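Long-range contact in lipoteichoic acid primase (Listeria monocytogenes, PDB 4UOP), which is a sulfatase-family enzyme whose extracellular catalytic domain holds a magnesium ion: residues A151-N156 against F214-I219. Numbering follows the deposited sequence.
Sequences ATFHTN and FYAQLI
H154 reaches across to the last residue of strand 214-219 and donates from ND1 to I219 O at 3.0 Å. The bond is almost straight, 174° at the hydrogen, and the oxygen lies in the plane of the imidazole; seen from the carbonyl, though, the donor sits well above the C=O plane. With CG anti to the backbone N (chi1 -179°), the ring is carried across to I219 and meets it with its ND1 edge, I219 CB lying 3.5 Å from H154 ND1. A water continues the link, accepting from T155 N and donating to the same I219 O, which thus takes two donors.

From A151 to F153 the two backbones run side by side in parallel pairing. A151 N donates to Y215 O, and A151 O accepts from Q217 N; then F153 N donates to Q217 O at 2.8 Å and F153 O takes I219 N at 2.9 Å. This is neighbouring-strand pairing in the mixed central sheet of the sulfatase-family α/β fold, with 214-219 lying between 59-65 and 149-153. I219, at its C-terminal end, has its side chain about 7 Å from the magnesium ion.

On one face of this pair, F153 lays CE1 against A216 CB at 3.9 Å, while its CB rests near L218 CG. Helix 193-209 covers that face through A200, I203 and L204, and the F153 ring also stacks with Y176. The other face carries T152 and Q217, with T152 OG1 3.8 Å from Q217 CB. Beyond its bend at chi2 (88°), the Q217 amide accepts a short 2.6 Å bond at OE1 from Y215 OH. Y116 of helix 107-117 packs on T152, Y215 and Q217 alike.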
loop_
_atom_site.group_PDB
_atom_site.type_symbol
_atom_site.label_atom_id
_atom_site.label_comp_id
_atom_site.label_asym_id
_atom_site.label_seq_id
_atom_site.Cartn_x
_atom_site.Cartn_y
_atom_site.Cartn_z
ATOM N N ALA B 151 -10.137 -26.221 -8.196
ATOM C CA ALA B 151 -10.412 -25.216 -9.223
ATOM C C ALA B 151 -10.891 -23.937 -8.573
ATOM O O ALA B 151 -11.516 -23.964 -7.511
ATOM C CB ALA B 151 -11.449 -25.716 -10.224
ATOM N N THR B 152 -10.614 -22.818 -9.236
ATOM C CA THR B 152 -11.199 -21.551 -8.823
ATOM C C THR B 152 -11.934 -20.917 -10.002
ATOM O O THR B 152 -11.528 -21.103 -11.155
ATOM C CB THR B 152 -10.118 -20.628 -8.227
ATOM O OG1 THR B 152 -10.706 -19.427 -7.698
ATOM C CG2 THR B 152 -9.047 -20.314 -9.250
ATOM N N PHE B 153 -13.012 -20.190 -9.689
ATOM C CA PHE B 153 -13.951 -19.638 -10.663
ATOM C C PHE B 153 -14.153 -18.156 -10.388
ATOM O O PHE B 153 -14.469 -17.765 -9.272
ATOM C CB PHE B 153 -15.327 -20.307 -10.529
ATOM C CG PHE B 153 -15.337 -21.798 -10.789
ATOM C CD1 PHE B 153 -14.930 -22.701 -9.800
ATOM C CD2 PHE B 153 -15.776 -22.302 -11.993
ATOM C CE1 PHE B 153 -14.977 -24.065 -10.020
ATOM C CE2 PHE B 153 -15.799 -23.675 -12.225
ATOM C CZ PHE B 153 -15.401 -24.554 -11.237
ATOM N N HIS B 154 -14.006 -17.334 -11.425
ATOM C CA HIS B 154 -14.273 -15.901 -11.320
ATOM C C HIS B 154 -14.533 -15.386 -12.723
ATOM O O HIS B 154 -13.835 -15.798 -13.644
ATOM C CB HIS B 154 -13.077 -15.193 -10.698
ATOM C CG HIS B 154 -13.266 -13.717 -10.523
ATOM N ND1 HIS B 154 -14.234 -13.177 -9.699
ATOM C CD2 HIS B 154 -12.601 -12.669 -11.058
ATOM C CE1 HIS B 154 -14.146 -11.860 -9.726
ATOM N NE2 HIS B 154 -13.167 -11.525 -10.550
ATOM N N THR B 155 -15.530 -14.514 -12.895
ATOM C CA THR B 155 -15.998 -14.170 -14.245
ATOM C C THR B 155 -15.190 -13.075 -14.943
ATOM O O THR B 155 -15.406 -12.840 -16.136
ATOM C CB THR B 155 -17.495 -13.789 -14.287
ATOM O OG1 THR B 155 -17.706 -12.559 -13.587
ATOM C CG2 THR B 155 -18.367 -14.893 -13.680
ATOM N N ASN B 156 -14.262 -12.435 -14.241
ATOM C CA ASN B 156 -13.362 -11.475 -14.878
ATOM C C ASN B 156 -12.086 -12.133 -15.434
ATOM O O ASN B 156 -11.824 -13.318 -15.200
ATOM C CB ASN B 156 -12.980 -10.374 -13.891
ATOM C CG ASN B 156 -12.838 -9.015 -14.549
ATOM O OD1 ASN B 156 -12.734 -8.896 -15.778
ATOM N ND2 ASN B 156 -12.822 -7.972 -13.725
ATOM N N PHE B 214 -13.696 -32.874 -4.895
ATOM C CA PHE B 214 -13.278 -31.598 -5.454
ATOM C C PHE B 214 -13.286 -30.489 -4.404
ATOM O O PHE B 214 -14.030 -30.542 -3.413
ATOM C CB PHE B 214 -14.166 -31.212 -6.654
ATOM C CG PHE B 214 -15.620 -31.010 -6.306
ATOM C CD1 PHE B 214 -16.078 -29.791 -5.855
ATOM C CD2 PHE B 214 -16.530 -32.053 -6.429
ATOM C CE1 PHE B 214 -17.410 -29.604 -5.536
ATOM C CE2 PHE B 214 -17.853 -31.876 -6.117
ATOM C CZ PHE B 214 -18.304 -30.649 -5.657
ATOM N N TYR B 215 -12.412 -29.516 -4.626
ATOM C CA TYR B 215 -12.442 -28.231 -3.958
ATOM C C TYR B 215 -12.702 -27.197 -5.036
ATOM O O TYR B 215 -11.920 -27.077 -5.994
ATOM C CB TYR B 215 -11.112 -27.962 -3.232
ATOM C CG TYR B 215 -10.824 -26.518 -2.857
ATOM C CD1 TYR B 215 -11.838 -25.654 -2.456
ATOM C CD2 TYR B 215 -9.516 -26.032 -2.867
ATOM C CE1 TYR B 215 -11.568 -24.330 -2.104
ATOM C CE2 TYR B 215 -9.232 -24.728 -2.497
ATOM C CZ TYR B 215 -10.267 -23.872 -2.144
ATOM O OH TYR B 215 -9.986 -22.573 -1.791
ATOM N N ALA B 216 -13.813 -26.479 -4.904
ATOM C CA ALA B 216 -14.142 -25.366 -5.793
ATOM C C ALA B 216 -14.172 -24.058 -5.002
ATOM O O ALA B 216 -14.847 -23.967 -3.966
ATOM C CB ALA B 216 -15.481 -25.620 -6.448
ATOM N N GLN B 217 -13.405 -23.070 -5.459
ATOM C CA GLN B 217 -13.407 -21.716 -4.884
ATOM C C GLN B 217 -14.070 -20.775 -5.893
ATOM O O GLN B 217 -13.600 -20.674 -7.015
ATOM C CB GLN B 217 -11.989 -21.244 -4.625
ATOM C CG GLN B 217 -11.897 -19.827 -4.095
ATOM C CD GLN B 217 -11.973 -19.715 -2.587
ATOM O OE1 GLN B 217 -11.688 -20.675 -1.852
ATOM N NE2 GLN B 217 -12.289 -18.514 -2.105
ATOM N N LEU B 218 -15.159 -20.134 -5.492
ATOM C CA LEU B 218 -15.881 -19.207 -6.344
ATOM C C LEU B 218 -15.723 -17.804 -5.782
ATOM O O LEU B 218 -15.889 -17.587 -4.569
ATOM C CB LEU B 218 -17.357 -19.584 -6.425
ATOM C CG LEU B 218 -17.685 -20.904 -7.120
ATOM C CD1 LEU B 218 -17.548 -22.078 -6.174
ATOM C CD2 LEU B 218 -19.101 -20.903 -7.674
ATOM N N ILE B 219 -15.391 -16.844 -6.644
ATOM C CA ILE B 219 -15.181 -15.471 -6.246
ATOM C C ILE B 219 -16.293 -14.658 -6.918
ATOM O O ILE B 219 -16.292 -14.556 -8.086
ATOM C CB ILE B 219 -13.813 -14.946 -6.731
ATOM C CG1 ILE B 219 -12.715 -15.945 -6.373
ATOM C CG2 ILE B 219 -13.473 -13.621 -6.123
ATOM C CD1 ILE B 219 -12.526 -16.049 -4.918
HETATM O O HOH W 1 -17.266 -13.789 -10.688
#